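Long-range contacts in mutual gliding-motility protein MglA (Myxococcus xanthus DK 1622, PDB 6H35), which binds GTP and acts as a small GTPase switch inside the cell, coordinating adventurous and social gliding and setting the direction and speed of movement: residues Ile11-Val16 against Phe70-His75; Val16-Gly21 against Tyr77-Gln82; Asn28-Tyr33 against Arg53-Asp58. All coordinates share one frame; numbering follows the deposited sequence.

Contact 1: Ile11-Val16 against Phe70-His75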
loop_
_atom_site.group_PDB
_atom_site.type_symbol
_atom_site.label_atom_id
_atom_site.label_comp_id
_atom_site.label_asym_id
_atom_site.label_seq_id
_atom_site.Cartn_x
_atom_site.Cartn_y
_atom_site.Cartn_z
ATOM N N ILE A 11 -7.205 -4.364 17.070
ATOM C CA ILE A 11 -6.640 -3.124 16.554
ATOM C C ILE A 11 -6.735 -3.191 15.036
ATOM O O ILE A 11 -6.028 -3.976 14.395
ATOM C CB ILE A 11 -5.192 -2.921 17.017
ATOM C CG1 ILE A 11 -5.128 -2.825 18.545
ATOM C CG2 ILE A 11 -4.602 -1.674 16.362
ATOM C CD1 ILE A 11 -3.741 -3.044 19.112
ATOM N N ASN A 12 -7.623 -2.384 14.455
ATOM C CA ASN A 12 -7.808 -2.320 13.014
ATOM C C ASN A 12 -6.844 -1.300 12.418
ATOM O O ASN A 12 -6.796 -0.148 12.861
ATOM C CB ASN A 12 -9.253 -1.947 12.684
ATOM C CG ASN A 12 -10.260 -2.925 13.278
ATOM O OD1 ASN A 12 -10.593 -3.942 12.666
ATOM N ND2 ASN A 12 -10.752 -2.617 14.474
ATOM N N CYS A 13 -6.082 -1.728 11.412
ATOM C CA CYS A 13 -5.078 -0.898 10.761
ATOM C C CYS A 13 -5.344 -0.854 9.265
ATOM O O CYS A 13 -5.737 -1.860 8.666
ATOM C CB CYS A 13 -3.669 -1.430 11.013
ATOM S SG CYS A 13 -3.247 -1.541 12.758
ATOM N N LYS A 14 -5.120 0.311 8.665
ATOM C CA LYS A 14 -5.374 0.523 7.247
ATOM C C LYS A 14 -4.057 0.702 6.509
ATOM O O LYS A 14 -3.230 1.536 6.894
ATOM C CB LYS A 14 -6.269 1.742 7.023
ATOM C CG LYS A 14 -6.395 2.141 5.569
ATOM C CD LYS A 14 -7.688 2.893 5.305
ATOM C CE LYS A 14 -7.691 4.248 5.981
ATOM N NZ LYS A 14 -8.847 5.060 5.511
ATOM N N ILE A 15 -3.867 -0.077 5.450
ATOM C CA ILE A 15 -2.705 0.049 4.583
ATOM C C ILE A 15 -3.208 0.392 3.190
ATOM O O ILE A 15 -4.057 -0.319 2.637
ATOM C CB ILE A 15 -1.851 -1.227 4.573
ATOM C CG1 ILE A 15 -1.201 -1.426 5.943
ATOM C CG2 ILE A 15 -0.795 -1.147 3.488
ATOM C CD1 ILE A 15 -0.650 -2.807 6.151
ATOM N N VAL A 16 -2.695 1.483 2.632
ATOM C CA VAL A 16 -3.134 2.009 1.349
ATOM C C VAL A 16 -2.037 1.766 0.324
ATOM O O VAL A 16 -0.892 2.190 0.520
ATOM C CB VAL A 16 -3.473 3.507 1.449
ATOM C CG1 VAL A 16 -3.790 4.073 0.079
ATOM C CG2 VAL A 16 -4.640 3.717 2.400
ATOM N N PHE A 70 -4.827 -7.612 22.481
ATOM C CA PHE A 70 -5.567 -7.351 21.256
ATOM C C PHE A 70 -4.881 -8.006 20.065
ATOM O O PHE A 70 -3.652 -7.990 19.953
ATOM C CB PHE A 70 -5.687 -5.845 21.009
ATOM C CG PHE A 70 -6.607 -5.138 21.965
ATOM C CD1 PHE A 70 -6.247 -4.956 23.290
ATOM C CD2 PHE A 70 -7.829 -4.647 21.536
ATOM C CE1 PHE A 70 -7.091 -4.307 24.169
ATOM C CE2 PHE A 70 -8.678 -3.995 22.411
ATOM C CZ PHE A 70 -8.308 -3.824 23.729
ATOM N N LYS A 71 -5.684 -8.579 19.175
ATOM C CA LYS A 71 -5.185 -9.027 17.885
ATOM C C LYS A 71 -5.304 -7.904 16.859
ATOM O O LYS A 71 -6.095 -6.973 17.010
ATOM C CB LYS A 71 -5.931 -10.274 17.402
ATOM C CG LYS A 71 -6.069 -11.358 18.457
ATOM C CD LYS A 71 -7.254 -12.263 18.180
ATOM C CE LYS A 71 -6.979 -13.150 16.977
ATOM N NZ LYS A 71 -6.185 -14.357 17.334
ATOM N N THR A 72 -4.492 -7.995 15.812
ATOM C CA THR A 72 -4.407 -6.956 14.796
ATOM C C THR A 72 -5.127 -7.408 13.533
ATOM O O THR A 72 -4.910 -8.525 13.053
ATOM C CB THR A 72 -2.946 -6.623 14.482
ATOM O OG1 THR A 72 -2.275 -6.214 15.683
ATOM C CG2 THR A 72 -2.862 -5.497 13.459
ATOM N N ARG A 73 -5.991 -6.545 13.009
ATOM C CA ARG A 73 -6.655 -6.762 11.732
ATOM C C ARG A 73 -6.141 -5.732 10.736
ATOM O O ARG A 73 -6.058 -4.541 11.057
ATOM C CB ARG A 73 -8.173 -6.656 11.870
ATOM C CG ARG A 73 -8.926 -6.770 10.554
ATOM C CD ARG A 73 -10.430 -6.838 10.784
ATOM N NE ARG A 73 -10.789 -7.908 11.712
ATOM C CZ ARG A 73 -10.979 -9.177 11.364
ATOM N NH1 ARG A 73 -10.856 -9.555 10.098
ATOM N NH2 ARG A 73 -11.294 -10.072 12.288
ATOM N N PHE A 74 -5.792 -6.188 9.535
ATOM C CA PHE A 74 -5.251 -5.320 8.502
ATOM C C PHE A 74 -6.281 -5.140 7.397
ATOM O O PHE A 74 -6.842 -6.121 6.900
ATOM C CB PHE A 74 -3.950 -5.888 7.932
ATOM C CG PHE A 74 -2.767 -5.708 8.837
ATOM C CD1 PHE A 74 -2.113 -4.492 8.906
ATOM C CD2 PHE A 74 -2.316 -6.753 9.628
ATOM C CE1 PHE A 74 -1.022 -4.320 9.742
ATOM C CE2 PHE A 74 -1.227 -6.588 10.468
ATOM C CZ PHE A 74 -0.579 -5.366 10.523
ATOM N N HIS A 75 -6.530 -3.886 7.026
ATOM C CA HIS A 75 -7.415 -3.533 5.925
ATOM C C HIS A 75 -6.568 -2.951 4.798
ATOM O O HIS A 75 -5.935 -1.905 4.975
ATOM C CB HIS A 75 -8.475 -2.520 6.367
ATOM C CG HIS A 75 -9.243 -2.920 7.591
ATOM N ND1 HIS A 75 -10.609 -3.100 7.583
ATOM C CD2 HIS A 75 -8.843 -3.146 8.865
ATOM C CE1 HIS A 75 -11.016 -3.435 8.795
ATOM N NE2 HIS A 75 -9.963 -3.469 9.592
#

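Contact 2: Val16-Gly21 against Tyr77-Gln82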
loop_
_atom_site.group_PDB
_atom_site.type_symbol
_atom_site.label_atom_id
_atom_site.label_comp_id
_atom_site.label_asym_id
_atom_site.label_seq_id
_atom_site.Cartn_x
_atom_site.Cartn_y
_atom_site.Cartn_z
ATOM N N VAL A 16 -2.695 1.483 2.632
ATOM C CA VAL A 16 -3.134 2.009 1.349
ATOM C C VAL A 16 -2.037 1.766 0.324
ATOM O O VAL A 16 -0.892 2.190 0.520
ATOM C CB VAL A 16 -3.473 3.507 1.449
ATOM C CG1 VAL A 16 -3.790 4.073 0.079
ATOM C CG2 VAL A 16 -4.640 3.717 2.400
ATOM N N TYR A 17 -2.380 1.073 -0.757
ATOM C CA TYR A 17 -1.487 0.910 -1.895
ATOM C C TYR A 17 -1.728 2.059 -2.866
ATOM O O TYR A 17 -2.837 2.214 -3.390
ATOM C CB TYR A 17 -1.711 -0.438 -2.576
ATOM C CG TYR A 17 -1.014 -1.578 -1.875
ATOM C CD1 TYR A 17 -1.418 -1.988 -0.612
ATOM C CD2 TYR A 17 0.061 -2.231 -2.466
ATOM C CE1 TYR A 17 -0.785 -3.021 0.040
ATOM C CE2 TYR A 17 0.706 -3.269 -1.818
ATOM C CZ TYR A 17 0.276 -3.661 -0.565
ATOM O OH TYR A 17 0.905 -4.694 0.092
ATOM N N TYR A 18 -0.697 2.866 -3.093
ATOM C CA TYR A 18 -0.793 4.089 -3.874
ATOM C C TYR A 18 0.090 3.974 -5.105
ATOM O O TYR A 18 1.063 3.213 -5.120
ATOM C CB TYR A 18 -0.363 5.298 -3.039
ATOM C CG TYR A 18 -1.127 6.584 -3.278
ATOM C CD1 TYR A 18 -2.303 6.858 -2.585
ATOM C CD2 TYR A 18 -0.651 7.545 -4.168
ATOM C CE1 TYR A 18 -2.992 8.044 -2.784
ATOM C CE2 TYR A 18 -1.334 8.729 -4.376
ATOM C CZ TYR A 18 -2.504 8.973 -3.678
ATOM O OH TYR A 18 -3.186 10.153 -3.874
ATOM N N GLY A 19 -0.247 4.742 -6.139
ATOM C CA GLY A 19 0.537 4.761 -7.350
ATOM C C GLY A 19 -0.281 5.157 -8.557
ATOM O O GLY A 19 -1.513 5.228 -8.505
ATOM N N PRO A 20 0.391 5.414 -9.678
ATOM C CA PRO A 20 -0.317 5.857 -10.883
ATOM C C PRO A 20 -1.120 4.721 -11.494
ATOM O O PRO A 20 -0.945 3.548 -11.164
ATOM C CB PRO A 20 0.816 6.296 -11.811
ATOM C CG PRO A 20 1.958 5.418 -11.418
ATOM C CD PRO A 20 1.831 5.211 -9.928
ATOM N N GLY A 21 -2.009 5.093 -12.412
ATOM C CA GLY A 21 -2.831 4.127 -13.111
ATOM C C GLY A 21 -2.030 3.033 -13.787
ATOM O O GLY A 21 -1.022 3.305 -14.452
ATOM N N TYR A 77 -6.302 -1.371 0.983
ATOM C CA TYR A 77 -7.055 -0.548 0.045
ATOM C C TYR A 77 -6.161 -0.178 -1.128
ATOM O O TYR A 77 -5.013 0.230 -0.927
ATOM C CB TYR A 77 -7.553 0.739 0.715
ATOM C CG TYR A 77 -8.774 0.568 1.576
ATOM C CD1 TYR A 77 -8.665 0.107 2.880
ATOM C CD2 TYR A 77 -10.040 0.877 1.093
ATOM C CE1 TYR A 77 -9.786 -0.055 3.677
ATOM C CE2 TYR A 77 -11.166 0.716 1.883
ATOM C CZ TYR A 77 -11.030 0.253 3.174
ATOM O OH TYR A 77 -12.138 0.090 3.973
ATOM N N THR A 78 -6.676 -0.312 -2.346
ATOM C CA THR A 78 -6.058 0.385 -3.460
ATOM C C THR A 78 -6.687 1.769 -3.568
ATOM O O THR A 78 -7.558 2.152 -2.783
ATOM C CB THR A 78 -6.214 -0.374 -4.779
ATOM O OG1 THR A 78 -7.572 -0.293 -5.224
ATOM C CG2 THR A 78 -5.811 -1.826 -4.616
ATOM N N VAL A 79 -6.253 2.523 -4.568
ATOM C CA VAL A 79 -6.680 3.906 -4.735
ATOM C C VAL A 79 -7.078 4.065 -6.199
ATOM O O VAL A 79 -6.517 3.378 -7.064
ATOM C CB VAL A 79 -5.562 4.867 -4.292
ATOM C CG1 VAL A 79 -4.970 5.619 -5.463
ATOM C CG2 VAL A 79 -6.052 5.808 -3.218
ATOM N N PRO A 80 -8.067 4.894 -6.527
ATOM C CA PRO A 80 -8.401 5.100 -7.941
ATOM C C PRO A 80 -7.294 5.852 -8.666
ATOM O O PRO A 80 -6.503 6.581 -8.061
ATOM C CB PRO A 80 -9.700 5.914 -7.889
ATOM C CG PRO A 80 -9.696 6.555 -6.544
ATOM C CD PRO A 80 -8.984 5.607 -5.624
ATOM N N GLY A 81 -7.243 5.661 -9.985
ATOM C CA GLY A 81 -6.132 6.162 -10.772
ATOM C C GLY A 81 -6.431 7.314 -11.710
ATOM O O GLY A 81 -5.502 7.947 -12.221
ATOM N N GLN A 82 -7.707 7.604 -11.953
ATOM C CA GLN A 82 -8.061 8.688 -12.858
ATOM C C GLN A 82 -7.870 10.039 -12.177
ATOM O O GLN A 82 -8.050 10.178 -10.965
ATOM C CB GLN A 82 -9.505 8.540 -13.344
ATOM C CG GLN A 82 -9.782 7.247 -14.100
ATOM C CD GLN A 82 -9.212 7.247 -15.509
ATOM O OE1 GLN A 82 -8.548 8.196 -15.926
ATOM N NE2 GLN A 82 -9.471 6.176 -16.251
HETATM O O HOH W 1 -3.495 7.391 -8.274
HETATM O O HOH W 2 -3.000 8.006 -12.374
#

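Contact 3: Asn28-Tyr33 against Arg53-Asp58. With GDP (guanosine-5'-diphosphate), chain C.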
loop_
_atom_site.group_PDB
_atom_site.type_symbol
_atom_site.label_atom_id
_atom_site.label_comp_id
_atom_site.label_asym_id
_atom_site.label_seq_id
_atom_site.Cartn_x
_atom_site.Cartn_y
_atom_site.Cartn_z
ATOM N N ASN A 28 -1.236 -6.485 -6.809
ATOM C CA ASN A 28 -0.714 -6.733 -5.468
ATOM C C ASN A 28 -1.812 -7.235 -4.537
ATOM O O ASN A 28 -1.647 -8.254 -3.850
ATOM C CB ASN A 28 -0.085 -5.454 -4.909
ATOM C CG ASN A 28 1.376 -5.295 -5.295
ATOM O OD1 ASN A 28 2.277 -5.610 -4.516
ATOM N ND2 ASN A 28 1.616 -4.798 -6.502
ATOM N N LEU A 29 -2.948 -6.531 -4.496
ATOM C CA LEU A 29 -3.993 -6.943 -3.562
ATOM C C LEU A 29 -4.609 -8.279 -3.970
ATOM O O LEU A 29 -4.943 -9.098 -3.108
ATOM C CB LEU A 29 -5.061 -5.859 -3.433
ATOM C CG LEU A 29 -4.919 -5.016 -2.157
ATOM C CD1 LEU A 29 -3.723 -4.085 -2.249
ATOM C CD2 LEU A 29 -6.187 -4.224 -1.849
ATOM N N GLN A 30 -4.725 -8.536 -5.275
ATOM C CA GLN A 30 -5.250 -9.815 -5.746
ATOM C C GLN A 30 -4.348 -10.968 -5.329
ATOM O O GLN A 30 -4.822 -11.994 -4.823
ATOM C CB GLN A 30 -5.409 -9.789 -7.267
ATOM C CG GLN A 30 -6.768 -9.308 -7.756
ATOM C CD GLN A 30 -6.838 -9.206 -9.271
ATOM O OE1 GLN A 30 -7.916 -9.270 -9.859
ATOM N NE2 GLN A 30 -5.684 -9.048 -9.910
ATOM N N TYR A 31 -3.038 -10.824 -5.543
ATOM C CA TYR A 31 -2.122 -11.889 -5.153
ATOM C C TYR A 31 -2.136 -12.100 -3.644
ATOM O O TYR A 31 -2.153 -13.245 -3.176
ATOM C CB TYR A 31 -0.703 -11.593 -5.638
ATOM C CG TYR A 31 0.243 -12.752 -5.399
ATOM C CD1 TYR A 31 0.937 -12.874 -4.199
ATOM C CD2 TYR A 31 0.435 -13.729 -6.366
ATOM C CE1 TYR A 31 1.790 -13.931 -3.971
ATOM C CE2 TYR A 31 1.289 -14.791 -6.148
ATOM C CZ TYR A 31 1.964 -14.886 -4.949
ATOM O OH TYR A 31 2.818 -15.942 -4.723
ATOM N N ILE A 32 -2.126 -11.015 -2.863
ATOM C CA ILE A 32 -2.179 -11.169 -1.412
ATOM C C ILE A 32 -3.442 -11.908 -1.000
ATOM O O ILE A 32 -3.400 -12.823 -0.169
ATOM C CB ILE A 32 -2.088 -9.803 -0.712
ATOM C CG1 ILE A 32 -0.723 -9.172 -0.944
ATOM C CG2 ILE A 32 -2.354 -9.957 0.786
ATOM C CD1 ILE A 32 -0.717 -7.682 -0.744
ATOM N N TYR A 33 -4.586 -11.532 -1.582
ATOM C CA TYR A 33 -5.857 -12.131 -1.191
ATOM C C TYR A 33 -5.912 -13.606 -1.557
ATOM O O TYR A 33 -6.403 -14.428 -0.774
ATOM C CB TYR A 33 -7.013 -11.380 -1.850
ATOM C CG TYR A 33 -8.375 -11.856 -1.398
ATOM C CD1 TYR A 33 -8.932 -11.390 -0.212
ATOM C CD2 TYR A 33 -9.104 -12.773 -2.152
ATOM C CE1 TYR A 33 -10.172 -11.819 0.213
ATOM C CE2 TYR A 33 -10.348 -13.211 -1.733
ATOM C CZ TYR A 33 -10.878 -12.728 -0.548
ATOM O OH TYR A 33 -12.118 -13.145 -0.109
ATOM N N ARG A 53 -11.714 2.162 -10.516
ATOM C CA ARG A 53 -12.101 1.153 -9.542
ATOM C C ARG A 53 -11.275 1.330 -8.275
ATOM O O ARG A 53 -10.231 1.988 -8.272
ATOM C CB ARG A 53 -11.933 -0.264 -10.101
ATOM C CG ARG A 53 -10.490 -0.702 -10.221
ATOM C CD ARG A 53 -10.341 -1.950 -11.076
ATOM N NE ARG A 53 -8.936 -2.229 -11.361
ATOM C CZ ARG A 53 -8.506 -3.273 -12.062
ATOM N NH1 ARG A 53 -9.373 -4.148 -12.555
ATOM N NH2 ARG A 53 -7.208 -3.445 -12.268
ATOM N N THR A 54 -11.778 0.741 -7.195
ATOM C CA THR A 54 -11.071 0.637 -5.927
ATOM C C THR A 54 -11.248 -0.779 -5.402
ATOM O O THR A 54 -12.332 -1.358 -5.513
ATOM C CB THR A 54 -11.589 1.662 -4.903
ATOM O OG1 THR A 54 -11.414 2.983 -5.426
ATOM C CG2 THR A 54 -10.833 1.549 -3.588
ATOM N N LEU A 55 -10.179 -1.348 -4.853
ATOM C CA LEU A 55 -10.191 -2.717 -4.361
ATOM C C LEU A 55 -9.767 -2.732 -2.903
ATOM O O LEU A 55 -8.797 -2.065 -2.531
ATOM C CB LEU A 55 -9.256 -3.602 -5.190
ATOM C CG LEU A 55 -9.319 -5.111 -4.950
ATOM C CD1 LEU A 55 -10.651 -5.664 -5.418
ATOM C CD2 LEU A 55 -8.169 -5.798 -5.658
ATOM N N PHE A 56 -10.487 -3.487 -2.073
ATOM C CA PHE A 56 -10.122 -3.541 -0.664
ATOM C C PHE A 56 -10.612 -4.829 -0.024
ATOM O O PHE A 56 -11.537 -5.489 -0.515
ATOM C CB PHE A 56 -10.658 -2.331 0.114
ATOM C CG PHE A 56 -12.138 -2.089 -0.043
ATOM C CD1 PHE A 56 -12.621 -1.297 -1.072
ATOM C CD2 PHE A 56 -13.038 -2.621 0.861
ATOM C CE1 PHE A 56 -13.975 -1.061 -1.208
ATOM C CE2 PHE A 56 -14.398 -2.387 0.729
ATOM C CZ PHE A 56 -14.865 -1.605 -0.304
ATOM N N PHE A 57 -9.962 -5.175 1.088
ATOM C CA PHE A 57 -10.333 -6.335 1.901
ATOM C C PHE A 57 -9.549 -6.291 3.203
ATOM O O PHE A 57 -8.546 -5.585 3.308
ATOM C CB PHE A 57 -10.073 -7.661 1.171
ATOM C CG PHE A 57 -8.624 -8.069 1.135
ATOM C CD1 PHE A 57 -7.773 -7.568 0.158
ATOM C CD2 PHE A 57 -8.114 -8.967 2.064
ATOM C CE1 PHE A 57 -6.436 -7.947 0.115
ATOM C CE2 PHE A 57 -6.778 -9.351 2.029
ATOM C CZ PHE A 57 -5.939 -8.840 1.052
ATOM N N ASP A 58 -9.992 -7.075 4.183
ATOM C CA ASP A 58 -9.291 -7.148 5.459
ATOM C C ASP A 58 -8.989 -8.595 5.819
ATOM O O ASP A 58 -9.624 -9.533 5.329
ATOM C CB ASP A 58 -10.085 -6.477 6.590
ATOM C CG ASP A 58 -11.426 -7.131 6.831
ATOM O OD1 ASP A 58 -11.459 -8.217 7.441
ATOM O OD2 ASP A 58 -12.451 -6.555 6.416
HETATM P PB GDP C . -3.534 -0.700 -11.104
HETATM O O1B GDP C . -2.420 -0.031 -10.328
HETATM O O2B GDP C . -4.303 0.401 -11.788
HETATM O O3B GDP C . -4.429 -1.481 -10.178
HETATM O O3A GDP C . -2.895 -1.688 -12.201
HETATM P PA GDP C . -3.213 -3.263 -12.326
HETATM O O1A GDP C . -2.922 -4.045 -11.069
HETATM O O2A GDP C . -4.623 -3.491 -12.799
HETATM O "O5'" GDP C . -2.188 -3.681 -13.485
HETATM C "C5'" GDP C . -2.364 -3.112 -14.777
HETATM C "C4'" GDP C . -1.801 -4.078 -15.799
HETATM O "O4'" GDP C . -0.403 -4.246 -15.574
HETATM C "C3'" GDP C . -2.440 -5.438 -15.630
HETATM O "O3'" GDP C . -2.791 -5.890 -16.934
HETATM C "C2'" GDP C . -1.360 -6.328 -15.048
HETATM O "O2'" GDP C . -1.429 -7.652 -15.580
HETATM C "C1'" GDP C . -0.081 -5.634 -15.476
HETATM N N9 GDP C . 1.003 -5.809 -14.486
HETATM C C8 GDP C . 0.952 -5.503 -13.176
HETATM N N7 GDP C . 2.136 -5.778 -12.568
HETATM C C5 GDP C . 2.975 -6.252 -13.513
HETATM C C6 GDP C . 4.375 -6.732 -13.561
HETATM O O6 GDP C . 5.082 -6.757 -12.532
HETATM N N1 GDP C . 4.862 -7.145 -14.735
HETATM C C2 GDP C . 4.124 -7.134 -15.863
HETATM N N2 GDP C . 4.694 -7.565 -17.016
HETATM N N3 GDP C . 2.834 -6.710 -15.894
HETATM C C4 GDP C . 2.219 -6.272 -14.772
#

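Contact 1: Ile11-Val16 against Phe70-His75
Ile11, His75 and Cys13 bury the most surface where strand 10-18 runs beside strand 71-77, the two short segments parallel in sense with an angle of 27° between them. Their main chains are laced by an alternating ladder: Ile11 N gives its hydrogen to Lys71 O, Arg73 N to Ile11 O, Cys13 N to Arg73 O, His75 N to Cys13 O and Ile15 N to His75 O. The shortest rung is His75 N to Cys13 O, 2.7 Å.

On the face carrying Asn12, Lys14, Arg73 and His75 the chemistry is polar. With CG anti to its own carbonyl carbon (chi1 -52°), the His75 imidazole leans back along the ladder until NE2 donates to Asn12 OD1 at 3.2 Å. The bond is fairly straight at hydrogen, and OD1 lies in the ring plane, whereas the amide plane is turned 61° from it. Asn12 OD1 also sits 3.5 Å from Arg73 CD, while Asn12 ND2 bonds Phe3 O, so both ends of the amide are engaged. Arg73 is held by salt bridges to Glu10 and Asp58.

The other face, with Ile11, Cys13, Thr72 and Phe74, is mostly apolar. At its start Ile11 CD1 meets Phe70 CB of the loop leading into strand 71-77 at 3.9 Å, the two side chains crossing at about a right angle. Cys13 SG touches Thr72 CG2 at 4.0 Å and stands obliquely 5.3 Å from the centroid of the Phe74 ring, a sulfur-aromatic contact. Farther along, Ile15 CD1 presses on Phe74 CD1 at 3.5 Å.

Helix 176-191 covers this apolar face, Leu191 meeting Ile11 and Cys13, and Ala184 meeting Phe74. Strand 98-104 pairs with strand 10-18 and strand 53-59 with strand 71-77, which places this ladder inside the G-domain sheet.

Contact 2: Val16-Gly21 against Tyr77-Gln82
Here the P-loop, entered from strand 10-18, lies beside the loop that follows strand 71-77, both predicted to form parts of the GTP site. The last rung of the parallel pairing is Tyr17 N to Tyr77 O, 2.8 Å and nearly straight at hydrogen (168°). Beyond it the chains part: Val79 N is 3.6 Å from Tyr17 O and makes no bond to it.

Side chains take over at that point. Val79 lays both methyls against one side of the Tyr18 phenol, CG1 over the ring face toward its rim, CG2 3.8 Å from Tyr18 CE1. The phenol's OH bonds Asn119 on helix 110-126, which probably helps hold the far end of the ring. The same CG2 methyl of Val79 also lies 4.4 Å from Val16 CG1.

Two waters occupy the wider gap. One donates to Gly19 O and to Pro80 O; the second accepts from Gly21 N at 3.1 Å and approaches Gly81 O so closely that this leg is doubtful. Gly19 adopts backbone angles (154°/169°) at which a side chain would run into the preceding carbonyl O. Pro20 and Gly21 touch the bound GDP. A P-loop beside the G3 segment, here Thr78 to Gly81 where Ras-like proteins usually have Asp-x-x-Gly, is their phosphate-binding layout.

Contact 3: Asn28-Tyr33 against Arg53-Asp58
Leu29 and Phe57 meet where helix 25-35, the helix following the P-loop in this Ras-like G domain, packs on strand 53-59. The segment axes come within 9.2 Å.

Followed outward, Leu29 makes a different contact at each stage. Its CB lies 3.8 Å from Leu55 CD2, its CG reaches Phe57 CE1 at 4.0 Å, and its CD2 drops onto the strand backbone, 3.5 Å from Leu55 O. The leucine thus sits between two strand side chains and over the peptide that joins Leu55 to Phe56.

One turn later the helix grips the Phe57 ring from several directions. Ile32 CG2 meets its edge in plane, 3.8 Å from Phe57 CZ, and Tyr33 CB lies over its face in a CH-pi contact. Tyr33 CG stands anti to the backbone N (chi1 -175°), which brings the phenol over this face with its CD1 edge turned into it, CD1 3.4 Å from Phe57 CD2: a T-shaped pair with planes at 80°. The Tyr33 OH goes on to Gly42 O.

At the strand's other end Arg53, on the helix-facing side, extends to the nucleotide. Its NH2 lies 2.6 Å from the alpha-phosphate oxygen O2A of GDP, with PA in the guanidinium plane.

All three contacts are built on one G-domain sheet: contact 1 within it, contact 2 at its strand ends, contact 3 on one side of it. Contact 2 is buried, with five of its six touching residues shut away; contacts 1 and 3 are only partly so. Contacts 1 and 2 use the same strand pair in succession, sharing Val16: regular backbone pairing in the first gives way to a single rung, methyl packing and water near the phosphates. Contact 3 relies on aromatic and aliphatic side chains to seat a helix on the sheet. It joins contact 2 through the probable bond Thr78 N to Leu55 O, and contact 1 through the Arg73-Asp58 salt bridge. Contacts 2 and 3 both reach the nucleotide; contact 1 does not.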